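NADPH-ferredoxin reductase FprA (Mycobacterium tuberculosis, PDB 1LQT) transfers electrons between NADPH and ferredoxin through a bound FAD, and may supply electrons to cytochrome P450 systems. Local coordinates at residues I6-S11 with F16-S21; Y97-Y102 with D380-N385; K24-T29 with D73-F78. All coordinates share one frame; numbering follows the deposited sequence.

Interaction 1: residues I6-S11 with F16-S21; sequences IAIVGS and FFAAAS. With FAD (flavin-adenine dinucleotide), chain H.
Ile8 and Ala19 carry the apolar part of this contact: the tip of the isoleucine, CD1, lies 3.9 Å from Ala19 CB and 3.8 Å from the backbone nitrogen of the same residue. Ala18 CB flanks the same methyl more distantly, 4.4 Å from Ile8 CD1. The side chain reaches the helix because CG1 stands anti to the carbonyl carbon (chi1 -59°) and CD1 continues the chain outward in an extended line. With alanine at positions 18 and 19, the helix offers small methyl groups, and a single isoleucine branch reaches from the strand to the helix backbone.

Strand 4-9, the turn after it and helix 13-28 open a beta-alpha-beta unit, and the turn carries a glycine-rich sequence that fits the Rossmann-type GxGxxA pattern of dinucleotide-binding folds. The FAD lies against this turn. Gly10 CA comes within 3.4 Å of the ribose oxygen O4B, the absence of a side chain letting the sugar lie directly on the backbone, while Val9 CG1, the branch anti to its own nitrogen, touches adenine atom C2A at 3.7 Å.

Within the turn itself, a backbone carbonyl lies against an aromatic edge. The carbonyl oxygen of Ser11 meets the rim of the Phe16 ring in the ring plane, 3.3 Å from CE2 and equally close to CD2, and Ser11 CB adds a looser touch. The Ser11 hydroxyl is engaged elsewhere, hydrogen-bonded to Glu40, which also bonds the FAD. Phe16 in turn stacks on Phe67.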
# COMPACT_ATOMS: atom_id res chain seq x y z
N ILE A 6 5.14 -25.19 -1.80
CA ILE A 6 4.44 -24.00 -2.28
C ILE A 6 5.38 -22.81 -2.22
O ILE A 6 6.01 -22.57 -1.22
CB ILE A 6 3.23 -23.70 -1.39
CG1 ILE A 6 2.41 -24.95 -1.07
CG2 ILE A 6 2.37 -22.63 -2.03
CD1 ILE A 6 1.81 -25.65 -2.22
N ALA A 7 5.42 -22.07 -3.32
CA ALA A 7 6.15 -20.80 -3.35
C ALA A 7 5.13 -19.70 -3.22
O ALA A 7 4.07 -19.74 -3.85
CB ALA A 7 6.90 -20.61 -4.64
N ILE A 8 5.48 -18.69 -2.43
CA ILE A 8 4.65 -17.48 -2.29
C ILE A 8 5.54 -16.33 -2.70
O ILE A 8 6.65 -16.18 -2.19
CB ILE A 8 4.11 -17.31 -0.87
CG1 ILE A 8 3.26 -18.50 -0.46
CG2 ILE A 8 3.32 -16.01 -0.79
CD1 ILE A 8 2.80 -18.43 0.96
N VAL A 9 5.06 -15.52 -3.65
CA VAL A 9 5.80 -14.39 -4.19
C VAL A 9 5.24 -13.15 -3.55
O VAL A 9 4.10 -12.76 -3.79
CB VAL A 9 5.71 -14.35 -5.72
CG1 VAL A 9 6.49 -13.17 -6.24
CG2 VAL A 9 6.22 -15.68 -6.30
N GLY A 10 6.06 -12.53 -2.71
CA GLY A 10 5.69 -11.43 -1.87
C GLY A 10 5.59 -11.87 -0.42
O GLY A 10 5.42 -13.05 -0.12
N SER A 11 5.67 -10.88 0.49
CA SER A 11 5.73 -11.14 1.93
C SER A 11 4.92 -10.13 2.74
O SER A 11 5.22 -9.89 3.90
CB SER A 11 7.18 -11.18 2.39
OG SER A 11 7.80 -9.92 2.30
N PHE A 16 1.41 -13.70 3.98
CA PHE A 16 1.49 -14.33 5.29
C PHE A 16 0.21 -15.01 5.72
O PHE A 16 0.25 -16.06 6.38
CB PHE A 16 2.00 -13.36 6.36
CG PHE A 16 3.49 -13.36 6.44
CD1 PHE A 16 4.13 -14.42 7.08
CD2 PHE A 16 4.26 -12.36 5.87
CE1 PHE A 16 5.51 -14.45 7.14
CE2 PHE A 16 5.63 -12.43 5.93
CZ PHE A 16 6.24 -13.47 6.55
N PHE A 17 -0.94 -14.45 5.34
CA PHE A 17 -2.19 -15.13 5.61
C PHE A 17 -2.28 -16.42 4.79
O PHE A 17 -2.71 -17.46 5.30
CB PHE A 17 -3.38 -14.21 5.35
CG PHE A 17 -3.50 -13.04 6.34
CD1 PHE A 17 -3.35 -13.19 7.70
CD2 PHE A 17 -3.83 -11.79 5.87
CE1 PHE A 17 -3.48 -12.12 8.54
CE2 PHE A 17 -3.97 -10.73 6.75
CZ PHE A 17 -3.81 -10.91 8.05
N ALA A 18 -1.83 -16.37 3.55
CA ALA A 18 -1.82 -17.58 2.73
C ALA A 18 -0.91 -18.64 3.36
O ALA A 18 -1.26 -19.81 3.44
CB ALA A 18 -1.38 -17.26 1.32
N ALA A 19 0.28 -18.21 3.79
CA ALA A 19 1.21 -19.14 4.42
C ALA A 19 0.58 -19.80 5.63
O ALA A 19 0.66 -21.02 5.81
CB ALA A 19 2.49 -18.42 4.81
N ALA A 20 -0.05 -18.99 6.47
CA ALA A 20 -0.69 -19.54 7.64
C ALA A 20 -1.78 -20.52 7.28
O ALA A 20 -1.91 -21.57 7.92
CB ALA A 20 -1.23 -18.42 8.54
N SER A 21 -2.57 -20.19 6.27
CA SER A 21 -3.65 -21.10 5.84
C SER A 21 -3.10 -22.43 5.33
O SER A 21 -3.67 -23.48 5.60
CB SER A 21 -4.49 -20.43 4.77
OG SER A 21 -5.21 -19.34 5.27
PA FAD H . 1.54 -5.70 -0.08
O1A FAD H . 1.78 -4.58 -1.01
O2A FAD H . 1.42 -5.44 1.38
O5B FAD H . 2.71 -6.77 -0.25
C5B FAD H . 3.19 -7.10 -1.56
C4B FAD H . 4.60 -7.64 -1.38
O4B FAD H . 4.99 -8.24 -2.62
C3B FAD H . 5.65 -6.56 -1.06
O3B FAD H . 6.48 -6.93 0.02
C2B FAD H . 6.40 -6.44 -2.36
O2B FAD H . 7.72 -5.95 -2.26
C1B FAD H . 6.32 -7.87 -2.90
N9A FAD H . 6.53 -7.99 -4.34
C8A FAD H . 5.92 -7.25 -5.31
N7A FAD H . 6.30 -7.61 -6.53
C5A FAD H . 7.23 -8.62 -6.32
C6A FAD H . 7.98 -9.38 -7.22
N6A FAD H . 7.90 -9.27 -8.54
N1A FAD H . 8.81 -10.32 -6.69
C2A FAD H . 8.86 -10.47 -5.34
N3A FAD H . 8.17 -9.79 -4.42
C4A FAD H . 7.36 -8.87 -4.97
N1 FAD H . -4.35 -1.19 6.24
C2 FAD H . -4.67 -1.15 7.57
O2 FAD H . -5.30 -2.05 8.08
N3 FAD H . -4.29 -0.05 8.32
C4 FAD H . -3.53 0.97 7.84
O4 FAD H . -3.18 1.92 8.59
C4X FAD H . -3.16 0.91 6.50
N5 FAD H . -2.37 1.89 5.94
C5X FAD H . -2.05 1.83 4.61
C6 FAD H . -1.28 2.83 4.04
C7 FAD H . -1.00 2.85 2.69
C7M FAD H . -0.14 3.95 2.12
C8 FAD H . -1.47 1.81 1.89
C8M FAD H . -1.21 1.80 0.41
C9 FAD H . -2.23 0.78 2.45
C9A FAD H . -2.52 0.77 3.81
N10 FAD H . -3.30 -0.24 4.39
C10 FAD H . -3.59 -0.19 5.73
C1' FAD H . -3.78 -1.41 3.60
C2' FAD H . -2.75 -2.54 3.60
O2' FAD H . -1.49 -1.99 3.33
C3' FAD H . -3.13 -3.58 2.53
O3' FAD H . -4.39 -4.17 2.81
C4' FAD H . -2.19 -4.78 2.43
O4' FAD H . -0.84 -4.42 2.71
C5' FAD H . -2.29 -5.42 1.05
O5' FAD H . -1.54 -6.65 1.15
P FAD H . -0.89 -7.41 -0.08
O1P FAD H . -0.27 -8.60 0.53
O2P FAD H . -1.84 -7.62 -1.21
O3P FAD H . 0.22 -6.43 -0.66

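Interaction 2: residues Y97-Y102 with D380-N385; sequences YDAVIY and DTLIKN
Leu382 reaches out from helix 370-391 to Ala99 and Ile101, two residues whose side chains lie on the same face of strand 99-102. Its CD1 methyl does nearly all the touching. It stands 3.8 Å from Ala99 CB and 3.7 Å from Ile101 CG1, with Ile101 CD1 at the same separation from it as CG1. The branch point follows close behind, Leu382 CG lying 3.9 Å from Ala99 CB. With CG anti to the backbone nitrogen (chi1 179°), the leucine projects from the helix straight at the strand, and its side chain crosses that of Ile101 at about a right angle.

This compact apolar cluster is entirely buried and contains no hydrogen bond between the two segments. The far side of the helix is quite different: Asp380 and Lys384 are exposed, pointing their charged ends away from the sheet. On the flanks, which are partly exposed, Thr381 OG1 bonds the carbonyls of Gly345 and Asp377, and Asn385 OD1 bonds the Tyr355 hydroxyl.

Strand 99-102 runs between strands 4-9 and 354-356, parallel to both, and helix 370-391 packs over one face of this sheet beside helix 13-28. Leu22 of the latter touches both Ile101 and Leu382, so Leu22, Ile101 and Leu382 meet where two helices and the sheet converge.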
# COMPACT_ATOMS: atom_id res chain seq x y z
N TYR A 97 7.76 -26.00 -7.95
CA TYR A 97 6.86 -26.04 -6.85
C TYR A 97 5.56 -26.67 -7.30
O TYR A 97 5.21 -26.60 -8.47
CB TYR A 97 6.62 -24.60 -6.33
CG TYR A 97 7.81 -24.01 -5.63
CD1 TYR A 97 8.79 -23.32 -6.32
CD2 TYR A 97 7.99 -24.19 -4.27
CE1 TYR A 97 9.88 -22.80 -5.68
CE2 TYR A 97 9.08 -23.67 -3.61
CZ TYR A 97 10.03 -22.99 -4.31
OH TYR A 97 11.12 -22.43 -3.69
N ASP A 98 4.87 -27.30 -6.36
CA ASP A 98 3.54 -27.82 -6.65
C ASP A 98 2.55 -26.73 -7.01
O ASP A 98 1.70 -26.92 -7.88
CB ASP A 98 3.02 -28.66 -5.49
CG ASP A 98 3.83 -29.92 -5.30
OD1 ASP A 98 4.58 -29.99 -4.30
OD2 ASP A 98 3.76 -30.83 -6.14
N ALA A 99 2.66 -25.59 -6.33
CA ALA A 99 1.83 -24.43 -6.65
C ALA A 99 2.59 -23.19 -6.25
O ALA A 99 3.48 -23.23 -5.41
CB ALA A 99 0.53 -24.51 -5.93
N VAL A 100 2.21 -22.07 -6.89
CA VAL A 100 2.83 -20.79 -6.66
C VAL A 100 1.71 -19.79 -6.42
O VAL A 100 0.76 -19.73 -7.18
CB VAL A 100 3.68 -20.34 -7.85
CG1 VAL A 100 4.45 -19.08 -7.52
CG2 VAL A 100 4.65 -21.46 -8.32
N ILE A 101 1.84 -19.01 -5.35
CA ILE A 101 0.87 -17.97 -5.01
C ILE A 101 1.54 -16.61 -5.20
O ILE A 101 2.55 -16.32 -4.57
CB ILE A 101 0.39 -18.10 -3.58
CG1 ILE A 101 -0.21 -19.48 -3.30
CG2 ILE A 101 -0.60 -17.01 -3.28
CD1 ILE A 101 -0.60 -19.67 -1.88
N TYR A 102 0.96 -15.79 -6.08
CA TYR A 102 1.42 -14.43 -6.29
C TYR A 102 0.66 -13.50 -5.36
O TYR A 102 -0.55 -13.38 -5.43
CB TYR A 102 1.24 -14.03 -7.77
CG TYR A 102 2.28 -14.75 -8.58
CD1 TYR A 102 2.06 -16.04 -9.05
CD2 TYR A 102 3.52 -14.19 -8.82
CE1 TYR A 102 3.06 -16.74 -9.67
CE2 TYR A 102 4.51 -14.88 -9.47
CZ TYR A 102 4.29 -16.16 -9.87
OH TYR A 102 5.32 -16.84 -10.47
N ASP A 380 -7.85 -22.63 -0.11
CA ASP A 380 -8.76 -23.75 -0.17
C ASP A 380 -8.83 -24.29 -1.60
O ASP A 380 -8.81 -25.49 -1.84
CB ASP A 380 -10.16 -23.33 0.25
CG ASP A 380 -10.31 -23.07 1.74
OD1 ASP A 380 -9.45 -23.46 2.56
OD2 ASP A 380 -11.34 -22.49 2.16
N THR A 381 -8.96 -23.39 -2.57
CA THR A 381 -8.98 -23.80 -3.98
C THR A 381 -7.70 -24.53 -4.39
O THR A 381 -7.74 -25.58 -5.04
CB THR A 381 -9.16 -22.56 -4.88
OG1 THR A 381 -10.37 -21.87 -4.57
CG2 THR A 381 -9.25 -22.95 -6.34
N LEU A 382 -6.56 -23.94 -4.03
CA LEU A 382 -5.27 -24.51 -4.31
C LEU A 382 -5.15 -25.93 -3.77
O LEU A 382 -4.71 -26.85 -4.47
CB LEU A 382 -4.21 -23.58 -3.70
CG LEU A 382 -2.74 -23.94 -3.82
CD1 LEU A 382 -1.90 -22.71 -3.55
CD2 LEU A 382 -2.34 -25.03 -2.88
N ILE A 383 -5.55 -26.11 -2.52
CA ILE A 383 -5.40 -27.41 -1.86
C ILE A 383 -6.33 -28.44 -2.50
O ILE A 383 -5.95 -29.58 -2.71
CB ILE A 383 -5.63 -27.28 -0.36
CG1 ILE A 383 -4.45 -26.52 0.24
CG2 ILE A 383 -5.78 -28.65 0.31
CD1 ILE A 383 -4.49 -26.31 1.68
N LYS A 384 -7.56 -28.03 -2.82
CA LYS A 384 -8.47 -28.93 -3.53
C LYS A 384 -7.84 -29.38 -4.85
O LYS A 384 -7.91 -30.57 -5.20
CB LYS A 384 -9.81 -28.23 -3.76
CG LYS A 384 -10.79 -28.99 -4.69
CD LYS A 384 -12.16 -28.27 -4.71
CE LYS A 384 -13.16 -28.83 -5.76
NZ LYS A 384 -14.42 -28.01 -5.74
N ASN A 385 -7.25 -28.44 -5.58
CA ASN A 385 -6.65 -28.77 -6.87
C ASN A 385 -5.46 -29.69 -6.73
O ASN A 385 -5.29 -30.61 -7.52
CB ASN A 385 -6.27 -27.49 -7.63
CG ASN A 385 -7.46 -26.72 -8.13
OD1 ASN A 385 -7.33 -25.49 -8.41
ND2 ASN A 385 -8.58 -27.37 -8.29

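Interaction 3: residues K24-T29 with D73-F78; sequences KAADTT and DPRFRF
Asp27 OD1 accepts two hydrogen bonds from one guanidinium, at 2.9 Å from both Arg75 NH1 and Arg75 NH2. The arginine thus presents its outer end to a single oxygen, and both bonds are appreciably bent, with N-H...O angles near 137°. A third bond, from Arg75 NH2 to Asp27 OD2, is weak at 3.4 Å. Although the carboxylate and guanidinium planes are only 19° apart, OD1 is approached on its syn side from out of the carboxylate plane and sits tilted off the guanidinium plane.

A second carboxylate holds the other edge of the group. Asp73 takes Arg75 side-on, OD1 receiving NE at 2.9 Å and OD2 receiving NH2 at 2.8 Å, both almost straight and, unlike Asp27 OD1, in the guanidinium plane. Asp73 OD1 also accepts from the backbone nitrogen of Arg75, closing an Asx turn within the type I beta turn that leads into strand 76-80. A bend at chi3 (-68°) folds the arginine back so that its NE edge meets Asp73 while its end reaches the last turn of helix 13-28, where Ala26 CB packs by NH1.

One positive charge between two carboxylates, at the protein surface, gives a network in which the guanidinium probably offsets the mutual repulsion of the aspartates and has its rotation fixed by Asp73.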
# COMPACT_ATOMS: atom_id res chain seq x y z
N LYS A 24 -1.84 -24.42 8.38
CA LYS A 24 -3.00 -24.86 9.15
C LYS A 24 -3.69 -26.07 8.51
O LYS A 24 -4.08 -26.99 9.20
CB LYS A 24 -4.00 -23.72 9.33
CG LYS A 24 -5.26 -24.10 10.09
CD LYS A 24 -6.22 -22.92 10.15
CE LYS A 24 -6.75 -22.48 8.78
NZ LYS A 24 -7.45 -21.17 8.85
N ALA A 25 -3.82 -26.04 7.20
CA ALA A 25 -4.39 -27.17 6.49
C ALA A 25 -3.57 -28.44 6.78
O ALA A 25 -4.13 -29.50 7.08
CB ALA A 25 -4.44 -26.90 5.02
N ALA A 26 -2.26 -28.35 6.66
CA ALA A 26 -1.41 -29.48 6.98
C ALA A 26 -1.58 -29.93 8.43
O ALA A 26 -1.69 -31.14 8.72
CB ALA A 26 0.02 -29.16 6.69
N ASP A 27 -1.65 -28.96 9.34
CA ASP A 27 -1.72 -29.32 10.74
C ASP A 27 -3.01 -30.02 11.11
O ASP A 27 -3.07 -30.75 12.10
CB ASP A 27 -1.59 -28.07 11.61
CG ASP A 27 -0.22 -27.46 11.58
OD1 ASP A 27 0.75 -28.13 11.16
OD2 ASP A 27 -0.03 -26.31 12.02
N THR A 28 -4.05 -29.81 10.32
CA THR A 28 -5.36 -30.33 10.65
C THR A 28 -5.85 -31.43 9.71
O THR A 28 -7.00 -31.86 9.82
CB THR A 28 -6.44 -29.22 10.62
OG1 THR A 28 -6.49 -28.60 9.32
CG2 THR A 28 -6.15 -28.12 11.62
N THR A 29 -4.98 -31.91 8.84
CA THR A 29 -5.36 -32.89 7.83
C THR A 29 -4.36 -33.99 7.73
O THR A 29 -3.19 -33.78 7.52
CB THR A 29 -5.48 -32.21 6.47
OG1 THR A 29 -6.33 -31.06 6.56
CG2 THR A 29 -6.11 -33.15 5.43
N ASP A 73 7.98 -21.25 11.85
CA ASP A 73 7.70 -22.63 11.54
C ASP A 73 8.84 -23.22 10.75
O ASP A 73 9.28 -22.62 9.79
CB ASP A 73 6.41 -22.70 10.72
CG ASP A 73 5.82 -24.06 10.71
OD1 ASP A 73 6.46 -24.98 10.16
OD2 ASP A 73 4.69 -24.28 11.23
N PRO A 74 9.34 -24.40 11.14
CA PRO A 74 10.42 -25.01 10.39
C PRO A 74 10.10 -25.34 8.93
O PRO A 74 11.01 -25.54 8.14
CB PRO A 74 10.73 -26.29 11.19
CG PRO A 74 9.55 -26.57 11.91
CD PRO A 74 8.99 -25.21 12.31
N ARG A 75 8.82 -25.38 8.59
CA ARG A 75 8.41 -25.67 7.21
C ARG A 75 8.45 -24.43 6.30
O ARG A 75 8.21 -24.54 5.12
CB ARG A 75 6.99 -26.20 7.25
CG ARG A 75 6.84 -27.54 7.99
CD ARG A 75 5.42 -27.94 8.19
NE ARG A 75 4.74 -27.07 9.14
CZ ARG A 75 3.49 -27.22 9.53
NH1 ARG A 75 2.72 -28.19 9.05
NH2 ARG A 75 2.98 -26.38 10.41
N PHE A 76 8.73 -23.27 6.90
CA PHE A 76 8.71 -21.98 6.22
C PHE A 76 10.12 -21.48 6.01
O PHE A 76 10.93 -21.51 6.95
CB PHE A 76 7.97 -20.99 7.11
CG PHE A 76 7.88 -19.60 6.57
CD1 PHE A 76 8.90 -18.70 6.75
CD2 PHE A 76 6.73 -19.17 5.92
CE1 PHE A 76 8.78 -17.41 6.23
CE2 PHE A 76 6.61 -17.91 5.43
CZ PHE A 76 7.63 -17.05 5.56
N ARG A 77 10.39 -20.95 4.81
CA ARG A 77 11.65 -20.28 4.52
C ARG A 77 11.33 -18.94 3.83
O ARG A 77 10.39 -18.86 3.05
CB ARG A 77 12.54 -21.11 3.60
CG ARG A 77 12.94 -22.44 4.18
CD ARG A 77 14.00 -23.19 3.38
NE ARG A 77 13.55 -23.48 2.02
CZ ARG A 77 14.21 -24.25 1.18
NH1 ARG A 77 15.36 -24.78 1.55
NH2 ARG A 77 13.75 -24.48 -0.03
N PHE A 78 12.16 -17.95 4.10
CA PHE A 78 12.11 -16.64 3.47
C PHE A 78 13.36 -16.38 2.65
O PHE A 78 14.46 -16.64 3.10
CB PHE A 78 12.03 -15.57 4.56
CG PHE A 78 12.06 -14.13 4.06
CD1 PHE A 78 10.93 -13.54 3.54
CD2 PHE A 78 13.20 -13.35 4.18
CE1 PHE A 78 10.96 -12.23 3.15
CE2 PHE A 78 13.23 -12.04 3.79
CZ PHE A 78 12.12 -11.46 3.27

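Overall arrangement
The three contacts share one mixed sheet of the FAD-binding domain and lie on the same side of the chain's centre. Interaction 1 is about 10 Å from interaction 2 and 11 Å from interaction 3, centre to centre; the latter two are about 14 Å apart. Strands 4-9 and 99-102 are neighbours, probably hydrogen-bonded from Ala7 O to Ile101 N at 2.8 Å, while helix 13-28 serves both interactions 1 and 3. Aromatic packing joins these two as well, Phe16 CE1 lying 3.7 Å from Phe76 CZ. Ile383 CD1 packs 3.4 Å from Ala25 CB, joining interactions 2 and 3. Interaction 1 alone touches the FAD; the side chain of Ile101 lies about 9 Å from the FAD, and interaction 3 is remote from the annotated sites.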